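Local coordinates for protein lipoteichoic acid primase (Listeria monocytogenes, PDB 4UOP) that is called a lipoteichoic acid primase and carries, in its extracellular catalytic domain, a magnesium ion within a fold of the sulfatase family, at residues L60-L65 / P137-L142; R70-V75 / T245-Y250; P84-L89 / K259-F264. All coordinates share one frame; numbering follows the deposited sequence.

Contact 1. Residues L60-L65 / P137-L142; sequences LIIVQL and PSMPRL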
loop_
_atom_site.group_PDB
_atom_site.type_symbol
_atom_site.label_atom_id
_atom_site.label_comp_id
_atom_site.label_asym_id
_atom_site.label_seq_id
_atom_site.Cartn_x
_atom_site.Cartn_y
_atom_site.Cartn_z
ATOM N N LEU B 60 31.009 10.827 -6.606
ATOM C CA LEU B 60 29.569 10.836 -6.906
ATOM C C LEU B 60 28.825 11.451 -5.717
ATOM O O LEU B 60 28.928 10.972 -4.586
ATOM C CB LEU B 60 29.061 9.422 -7.138
ATOM C CG LEU B 60 27.563 9.219 -7.373
ATOM C CD1 LEU B 60 27.101 9.980 -8.588
ATOM C CD2 LEU B 60 27.281 7.730 -7.514
ATOM N N ILE B 61 28.114 12.525 -5.989
ATOM C CA ILE B 61 27.238 13.163 -5.010
ATOM C C ILE B 61 25.807 13.152 -5.560
ATOM O O ILE B 61 25.544 13.648 -6.670
ATOM C CB ILE B 61 27.688 14.587 -4.723
ATOM C CG1 ILE B 61 29.092 14.590 -4.120
ATOM C CG2 ILE B 61 26.672 15.275 -3.812
ATOM C CD1 ILE B 61 29.767 15.945 -4.146
ATOM N N ILE B 62 24.876 12.581 -4.808
ATOM C CA ILE B 62 23.487 12.508 -5.230
ATOM C C ILE B 62 22.616 13.132 -4.140
ATOM O O ILE B 62 22.751 12.772 -2.956
ATOM C CB ILE B 62 23.044 11.060 -5.449
ATOM C CG1 ILE B 62 23.927 10.402 -6.522
ATOM C CG2 ILE B 62 21.575 11.010 -5.822
ATOM C CD1 ILE B 62 23.506 8.997 -6.882
ATOM N N VAL B 63 21.800 14.102 -4.532
ATOM C CA VAL B 63 20.893 14.768 -3.603
ATOM C C VAL B 63 19.445 14.471 -4.007
ATOM O O VAL B 63 19.034 14.758 -5.126
ATOM C CB VAL B 63 21.095 16.285 -3.538
ATOM C CG1 VAL B 63 20.201 16.875 -2.461
ATOM C CG2 VAL B 63 22.549 16.637 -3.279
ATOM N N GLN B 64 18.713 13.871 -3.079
ATOM C CA GLN B 64 17.309 13.544 -3.230
ATOM C C GLN B 64 16.508 14.647 -2.546
ATOM O O GLN B 64 16.588 14.793 -1.326
ATOM C CB GLN B 64 16.998 12.208 -2.586
ATOM C CG GLN B 64 15.551 11.785 -2.766
ATOM C CD GLN B 64 15.247 10.402 -2.244
ATOM O OE1 GLN B 64 15.664 9.378 -2.824
ATOM N NE2 GLN B 64 14.492 10.346 -1.161
ATOM N N LEU B 65 15.769 15.397 -3.343
ATOM C CA LEU B 65 15.058 16.599 -2.888
ATOM C C LEU B 65 13.599 16.285 -2.562
ATOM O O LEU B 65 12.801 15.954 -3.445
ATOM C CB LEU B 65 15.147 17.667 -3.970
ATOM C CG LEU B 65 16.570 18.098 -4.319
ATOM C CD1 LEU B 65 16.573 18.790 -5.671
ATOM C CD2 LEU B 65 17.147 19.006 -3.245
ATOM N N PRO B 137 22.253 -6.532 -3.715
ATOM C CA PRO B 137 23.097 -5.911 -4.719
ATOM C C PRO B 137 22.620 -4.486 -4.999
ATOM O O PRO B 137 21.417 -4.232 -5.022
ATOM C CB PRO B 137 22.921 -6.800 -5.951
ATOM C CG PRO B 137 22.419 -8.104 -5.417
ATOM C CD PRO B 137 21.579 -7.732 -4.239
ATOM N N SER B 138 23.558 -3.572 -5.207
ATOM C CA SER B 138 23.210 -2.170 -5.193
ATOM C C SER B 138 24.291 -1.292 -5.757
ATOM O O SER B 138 25.416 -1.738 -6.034
ATOM C CB SER B 138 22.925 -1.733 -3.762
ATOM O OG SER B 138 24.131 -1.554 -3.054
ATOM N N MET B 139 23.937 -0.028 -5.922
ATOM C CA MET B 139 24.875 0.989 -6.371
ATOM C C MET B 139 26.001 1.212 -5.363
ATOM O O MET B 139 27.166 1.211 -5.756
ATOM C CB MET B 139 24.130 2.310 -6.688
ATOM C CG MET B 139 25.027 3.502 -6.953
ATOM S SD MET B 139 24.303 4.714 -8.065
ATOM C CE MET B 139 22.860 5.218 -7.120
ATOM N N PRO B 140 25.675 1.443 -4.067
ATOM C CA PRO B 140 26.773 1.608 -3.109
ATOM C C PRO B 140 27.657 0.360 -2.964
ATOM O O PRO B 140 28.867 0.481 -2.810
ATOM C CB PRO B 140 26.061 1.934 -1.784
ATOM C CG PRO B 140 24.631 1.634 -2.005
ATOM C CD PRO B 140 24.375 1.768 -3.461
ATOM N N ARG B 141 27.064 -0.820 -3.040
ATOM C CA ARG B 141 27.838 -2.045 -2.948
ATOM C C ARG B 141 28.794 -2.166 -4.139
ATOM O O ARG B 141 29.983 -2.438 -3.960
ATOM C CB ARG B 141 26.914 -3.259 -2.869
ATOM C CG ARG B 141 27.640 -4.573 -2.656
ATOM C CD ARG B 141 26.664 -5.749 -2.545
ATOM N NE ARG B 141 25.665 -5.548 -1.491
ATOM C CZ ARG B 141 25.887 -5.700 -0.187
ATOM N NH1 ARG B 141 27.083 -6.068 0.278
ATOM N NH2 ARG B 141 24.905 -5.477 0.671
ATOM N N LEU B 142 28.292 -1.929 -5.345
ATOM C CA LEU B 142 29.126 -1.989 -6.535
ATOM C C LEU B 142 30.222 -0.922 -6.503
ATOM O O LEU B 142 31.354 -1.182 -6.880
ATOM C CB LEU B 142 28.280 -1.849 -7.799
ATOM C CG LEU B 142 29.005 -1.935 -9.140
ATOM C CD1 LEU B 142 29.822 -3.216 -9.240
ATOM C CD2 LEU B 142 27.983 -1.866 -10.262
#
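Strand 60-65 and the first turn of helix 139-144 keep their backbones well apart, the nearest CA atoms, those of Leu-60 and Pro-140, being 10.4 Å from each other, so long side chains must span the gap. Met-139 does so from the helix, and Leu-60 and Ile-62, two residues apart on one face of the strand, receive it. With CG anti to the backbone N (chi1 171°) the methionine reaches out toward the strand, and a bend at chi3 turns its methyl group aside. That methyl meets Ile-62 tip to tip, Met-139 CE lying 3.8 Å from Ile-62 CD1. The sulfur faces the other neighbour more loosely, with Met-139 SD 4.3 Å from Leu-60 CD2. Methionine suits this task, since its long, unbranched chain can bridge the gap and offer its methyl to Ile-62 and its sulfur to Leu-60; all three residues are buried. The start of the helix is secured by Ser-138, its N-cap, whose OG accepts from Arg-141 N at 3.0 Å with an N-H...O angle of 161°. The same hydroxyl is bonded to Val-170 O, which ties the helix start to the chain beyond helix 163-169. Val-115 of helix 107-117 also packs on Met-139, while strands 214-219 and 277-283 flank strand 60-65. Helix-on-sheet packing of this kind, with a parallel strand inside the sheet, is characteristic of the alpha/beta core of the sulfatase family.

Contact 2. Residues R70-V75 / T245-Y250; sequences RNLTNV and TELGNY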
loop_
_atom_site.group_PDB
_atom_site.type_symbol
_atom_site.label_atom_id
_atom_site.label_comp_id
_atom_site.label_asym_id
_atom_site.label_seq_id
_atom_site.Cartn_x
_atom_site.Cartn_y
_atom_site.Cartn_z
ATOM N N ARG B 70 8.325 18.432 -11.089
ATOM C CA ARG B 70 8.740 19.241 -12.226
ATOM C C ARG B 70 7.761 20.350 -12.587
ATOM O O ARG B 70 8.199 21.437 -12.971
ATOM C CB ARG B 70 9.026 18.370 -13.452
ATOM C CG ARG B 70 9.716 19.108 -14.590
ATOM C CD ARG B 70 10.947 19.850 -14.112
ATOM N NE ARG B 70 11.806 20.341 -15.188
ATOM C CZ ARG B 70 12.699 21.328 -15.060
ATOM N NH1 ARG B 70 12.823 22.001 -13.908
ATOM N NH2 ARG B 70 13.466 21.663 -16.096
ATOM N N ASN B 71 6.456 20.097 -12.475
ATOM C CA ASN B 71 5.463 21.125 -12.839
ATOM C C ASN B 71 5.307 22.236 -11.793
ATOM O O ASN B 71 4.545 23.197 -11.994
ATOM C CB ASN B 71 4.118 20.512 -13.243
ATOM C CG ASN B 71 3.403 19.789 -12.121
ATOM O OD1 ASN B 71 3.717 19.925 -10.942
ATOM N ND2 ASN B 71 2.397 19.020 -12.496
ATOM N N LEU B 72 6.038 22.127 -10.690
ATOM C CA LEU B 72 6.159 23.243 -9.740
ATOM C C LEU B 72 7.616 23.646 -9.521
ATOM O O LEU B 72 8.020 23.981 -8.417
ATOM C CB LEU B 72 5.473 22.878 -8.421
ATOM C CG LEU B 72 3.967 22.607 -8.528
ATOM C CD1 LEU B 72 3.432 22.059 -7.218
ATOM C CD2 LEU B 72 3.198 23.867 -8.916
ATOM N N THR B 73 8.415 23.563 -10.571
ATOM C CA THR B 73 9.747 24.121 -10.586
ATOM C C THR B 73 9.820 25.077 -11.756
ATOM O O THR B 73 8.961 25.053 -12.638
ATOM C CB THR B 73 10.843 23.053 -10.731
ATOM O OG1 THR B 73 10.717 22.414 -12.004
ATOM C CG2 THR B 73 10.758 22.025 -9.611
ATOM N N ASN B 74 10.838 25.936 -11.762
ATOM C CA ASN B 74 10.967 26.974 -12.788
ATOM C C ASN B 74 9.696 27.818 -12.894
ATOM O O ASN B 74 9.203 28.119 -13.988
ATOM C CB ASN B 74 11.369 26.359 -14.141
ATOM C CG ASN B 74 12.299 27.267 -14.938
ATOM O OD1 ASN B 74 12.215 28.491 -14.846
ATOM N ND2 ASN B 74 13.208 26.669 -15.709
ATOM N N VAL B 75 9.172 28.177 -11.732
ATOM C CA VAL B 75 7.969 28.983 -11.584
ATOM C C VAL B 75 8.386 30.329 -11.011
ATOM O O VAL B 75 9.321 30.401 -10.221
ATOM C CB VAL B 75 6.968 28.265 -10.635
ATOM C CG1 VAL B 75 6.002 29.237 -9.973
ATOM C CG2 VAL B 75 6.204 27.185 -11.399
ATOM N N THR B 245 -1.893 29.036 2.583
ATOM C CA THR B 245 -2.484 27.882 1.885
ATOM C C THR B 245 -1.405 26.814 1.755
ATOM O O THR B 245 -0.234 27.141 1.845
ATOM C CB THR B 245 -2.967 28.214 0.446
ATOM O OG1 THR B 245 -1.859 28.516 -0.423
ATOM C CG2 THR B 245 -3.966 29.391 0.441
ATOM N N GLU B 246 -1.794 25.565 1.512
ATOM C CA GLU B 246 -0.830 24.483 1.336
ATOM C C GLU B 246 0.160 24.788 0.222
ATOM O O GLU B 246 1.360 24.611 0.411
ATOM C CB GLU B 246 -1.528 23.146 1.049
ATOM C CG GLU B 246 -0.571 22.027 0.652
ATOM C CD GLU B 246 -1.251 20.677 0.515
ATOM O OE1 GLU B 246 -2.019 20.478 -0.454
ATOM O OE2 GLU B 246 -0.999 19.807 1.372
ATOM N N LEU B 247 -0.330 25.230 -0.931
ATOM C CA LEU B 247 0.545 25.522 -2.063
ATOM C C LEU B 247 1.481 26.680 -1.768
ATOM O O LEU B 247 2.651 26.667 -2.170
ATOM C CB LEU B 247 -0.236 25.776 -3.363
ATOM C CG LEU B 247 0.625 26.030 -4.613
ATOM C CD1 LEU B 247 1.489 24.819 -4.932
ATOM C CD2 LEU B 247 -0.220 26.385 -5.828
ATOM N N GLY B 248 0.979 27.685 -1.056
ATOM C CA GLY B 248 1.833 28.798 -0.664
ATOM C C GLY B 248 2.954 28.351 0.244
ATOM O O GLY B 248 4.119 28.697 0.028
ATOM N N ASN B 249 2.623 27.546 1.244
ATOM C CA ASN B 249 3.625 27.023 2.152
ATOM C C ASN B 249 4.613 26.130 1.403
ATOM O O ASN B 249 5.808 26.166 1.682
ATOM C CB ASN B 249 2.978 26.263 3.303
ATOM C CG ASN B 249 2.130 27.170 4.186
ATOM O OD1 ASN B 249 2.377 28.366 4.273
ATOM N ND2 ASN B 249 1.130 26.603 4.825
ATOM N N TYR B 250 4.099 25.370 0.447
ATOM C CA TYR B 250 4.918 24.505 -0.401
ATOM C C TYR B 250 5.945 25.333 -1.142
ATOM O O TYR B 250 7.122 25.019 -1.113
ATOM C CB TYR B 250 4.047 23.745 -1.388
ATOM C CG TYR B 250 4.823 22.897 -2.360
ATOM C CD1 TYR B 250 5.334 21.657 -1.976
ATOM C CD2 TYR B 250 5.046 23.329 -3.646
ATOM C CE1 TYR B 250 6.041 20.867 -2.863
ATOM C CE2 TYR B 250 5.752 22.549 -4.543
ATOM C CZ TYR B 250 6.235 21.317 -4.147
ATOM O OH TYR B 250 6.941 20.560 -5.050
HETATM O O HOH W 1 8.713 21.461 -6.833
#
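Tyr-250 OH accepts a hydrogen bond from a bridging water 2.7 Å away and is also hydrogen-bonded to Ser-67 O, so two partners fix the phenol end. The same water donates to Leu-72 O at 3.1 Å, linking the loop 70-75 to the first turns of helix 246-271. Apart from this water bridge the contact is apolar. Leu-72 CD1 comes obliquely to the tyrosine ring, 3.6 Å from Tyr-250 CE2, and the same methyl lies 4.1 Å from Leu-247 CD1. Tyr-250 CG stands anti to the backbone N (chi1 176°), which carries the ring out from the helix to the loop. A tyrosine fits here because its ring carbons and its hydroxyl can serve apolar and polar neighbours at once, and Phe-227 meets the ring edge-to-face. A single methyl of Leu-72, CD1, serves both helix residues. The loop is held in shape by Arg-70 O, which accepts from Thr-73 OG1 at 2.9 Å and, from the same face of its plane, from Thr-73 N. Arg-70 NH1 in turn donates to Thr-73 OG1 at 2.9 Å, tilted 24° from the guanidinium plane. On the helix, Thr-245 is the N-cap, its OG1 accepting from Gly-248 N at 3.0 Å. The whole is a loop-on-helix contact, joining the loop that follows a central strand to the N-terminal end of a long helix in the sulfatase-type fold.

Contact 3. Residues P84-L89 / K259-F264; sequences PTLDGL and KQLGEF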
loop_
_atom_site.group_PDB
_atom_site.type_symbol
_atom_site.label_atom_id
_atom_site.label_comp_id
_atom_site.label_asym_id
_atom_site.label_seq_id
_atom_site.Cartn_x
_atom_site.Cartn_y
_atom_site.Cartn_z
ATOM N N PRO B 84 15.413 29.146 -8.358
ATOM C CA PRO B 84 16.496 29.709 -9.165
ATOM C C PRO B 84 17.758 28.827 -9.263
ATOM O O PRO B 84 18.408 28.852 -10.293
ATOM C CB PRO B 84 16.809 31.050 -8.482
ATOM C CG PRO B 84 16.315 30.883 -7.085
ATOM C CD PRO B 84 15.137 29.960 -7.161
ATOM N N THR B 85 18.094 28.056 -8.229
ATOM C CA THR B 85 19.249 27.131 -8.314
ATOM C C THR B 85 19.024 26.122 -9.430
ATOM O O THR B 85 19.898 25.937 -10.277
ATOM C CB THR B 85 19.521 26.396 -6.980
ATOM O OG1 THR B 85 19.836 27.349 -5.970
ATOM C CG2 THR B 85 20.695 25.410 -7.089
ATOM N N LEU B 86 17.868 25.472 -9.447
ATOM C CA LEU B 86 17.584 24.457 -10.477
ATOM C C LEU B 86 17.489 25.103 -11.848
ATOM O O LEU B 86 17.969 24.560 -12.821
ATOM C CB LEU B 86 16.300 23.680 -10.172
ATOM C CG LEU B 86 16.275 22.821 -8.902
ATOM C CD1 LEU B 86 14.998 21.971 -8.860
ATOM C CD2 LEU B 86 17.510 21.956 -8.779
ATOM N N ASP B 87 16.891 26.283 -11.919
ATOM C CA ASP B 87 16.759 26.987 -13.198
ATOM C C ASP B 87 18.134 27.307 -13.781
ATOM O O ASP B 87 18.349 27.124 -14.968
ATOM C CB ASP B 87 15.940 28.264 -13.044
ATOM C CG ASP B 87 14.548 28.017 -12.454
ATOM O OD1 ASP B 87 14.072 26.851 -12.404
ATOM O OD2 ASP B 87 13.923 29.008 -12.031
ATOM N N GLY B 88 19.057 27.760 -12.934
ATOM C CA GLY B 88 20.431 28.069 -13.328
ATOM C C GLY B 88 21.207 26.846 -13.797
ATOM O O GLY B 88 22.033 26.945 -14.701
ATOM N N LEU B 89 20.944 25.687 -13.198
ATOM C CA LEU B 89 21.626 24.442 -13.609
ATOM C C LEU B 89 21.279 23.974 -15.017
ATOM O O LEU B 89 22.048 23.217 -15.612
ATOM C CB LEU B 89 21.296 23.299 -12.651
ATOM C CG LEU B 89 21.931 23.338 -11.271
ATOM C CD1 LEU B 89 21.315 22.236 -10.423
ATOM C CD2 LEU B 89 23.439 23.195 -11.348
ATOM N N LYS B 259 17.322 27.211 -2.233
ATOM C CA LYS B 259 18.362 28.139 -1.776
ATOM C C LYS B 259 19.529 27.413 -1.096
ATOM O O LYS B 259 20.694 27.688 -1.385
ATOM C CB LYS B 259 17.772 29.158 -0.811
ATOM C CG LYS B 259 18.770 30.183 -0.300
ATOM C CD LYS B 259 18.016 31.284 0.424
ATOM C CE LYS B 259 18.938 32.342 1.005
ATOM N NZ LYS B 259 19.144 32.082 2.450
ATOM N N GLN B 260 19.217 26.507 -0.177
ATOM C CA GLN B 260 20.239 25.801 0.582
ATOM C C GLN B 260 21.017 24.865 -0.330
ATOM O O GLN B 260 22.225 24.731 -0.182
ATOM C CB GLN B 260 19.638 25.046 1.771
ATOM C CG GLN B 260 19.043 25.974 2.841
ATOM C CD GLN B 260 20.012 27.052 3.304
ATOM O OE1 GLN B 260 21.214 26.811 3.435
ATOM N NE2 GLN B 260 19.488 28.240 3.581
ATOM N N LEU B 261 20.335 24.270 -1.295
ATOM C CA LEU B 261 21.024 23.470 -2.324
ATOM C C LEU B 261 22.039 24.308 -3.102
ATOM O O LEU B 261 23.175 23.885 -3.316
ATOM C CB LEU B 261 20.020 22.846 -3.279
ATOM C CG LEU B 261 20.630 21.940 -4.359
ATOM C CD1 LEU B 261 21.269 20.702 -3.736
ATOM C CD2 LEU B 261 19.568 21.558 -5.376
ATOM N N GLY B 262 21.655 25.527 -3.468
ATOM C CA GLY B 262 22.556 26.447 -4.158
ATOM C C GLY B 262 23.808 26.793 -3.361
ATOM O O GLY B 262 24.906 26.894 -3.906
ATOM N N GLU B 263 23.648 27.000 -2.058
ATOM C CA GLU B 263 24.792 27.261 -1.188
ATOM C C GLU B 263 25.738 26.050 -1.079
ATOM O O GLU B 263 26.962 26.218 -1.022
ATOM C CB GLU B 263 24.328 27.738 0.189
ATOM C CG GLU B 263 23.701 29.129 0.104
ATOM C CD GLU B 263 23.108 29.624 1.414
ATOM O OE1 GLU B 263 23.489 29.121 2.490
ATOM O OE2 GLU B 263 22.239 30.520 1.357
ATOM N N PHE B 264 25.162 24.849 -1.035
ATOM C CA PHE B 264 25.932 23.614 -1.012
ATOM C C PHE B 264 26.733 23.484 -2.311
ATOM O O PHE B 264 27.940 23.188 -2.270
ATOM C CB PHE B 264 24.994 22.435 -0.788
ATOM C CG PHE B 264 25.654 21.090 -0.805
ATOM C CD1 PHE B 264 26.674 20.777 0.091
ATOM C CD2 PHE B 264 25.200 20.110 -1.662
ATOM C CE1 PHE B 264 27.261 19.522 0.083
ATOM C CE2 PHE B 264 25.784 18.853 -1.665
ATOM C CZ PHE B 264 26.810 18.558 -0.794
#
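Helices 84-89 and 259-264, the latter part of the long helix 246-271, pack with axes 9.0 Å apart at closest approach and N-to-C directions 53° apart, and their nearest CA atoms, those of Thr-85 and Gly-262, are separated by 5.4 Å. This is a helix-helix contact in the sulfatase-type alpha/beta fold, made close by a glycine. Gly-262 presents bare backbone, and the small branched Thr-85 sits against it with both branches: its CG2 is 3.6 Å from Gly-262 CA. Glycine suits the place because, having no side chain, it allows the threonine to lie directly on the backbone. Beside this, Leu-86 and Leu-261 cross at about a right angle, with Leu-86 CD2 4.0 Å from Leu-261 CD2; one methyl of each meets on the buried side, where Leu-86 also touches Phe-68 and Leu-261 touches Phe-281. The polar side belongs to Asp-258, just before the second segment: its carbonyl O is hydrogen-bonded to Thr-85 OG1, and its OD2 accepts from Leu-86 N near the start of the short helix. Because OG1 lies anti to the carbonyl carbon (chi1 -62°), the hydroxyl can face the long helix, where Thr-85 OG1 stands 3.4 Å from Gly-262 CA.

How the contacts relate
Helix 246-271 is common to contacts 2 and 3, whose centres are 16 Å apart: its first turns hold the loop 70-75 and its later turns hold helix 84-89. Those two partners also meet directly, Asn-74 CG lying 3.1 Å from Asp-87 OD1. Contacts 1 and 3 touch through the central strand, which belongs to contact 1: its Val-63 and Leu-65 point away from Met-139 and pack on Leu-261 of contact 3, with Leu-65 CD1 4.1 Å from Leu-261 CD2. Strand 60-65 is thus covered by helices on both faces. The magnesium ion, bound by Glu-66, Thr-108, Asp-284 and His-285, is about 10 Å from the Tyr-250 side chain and about 14 Å from that of Ile-62.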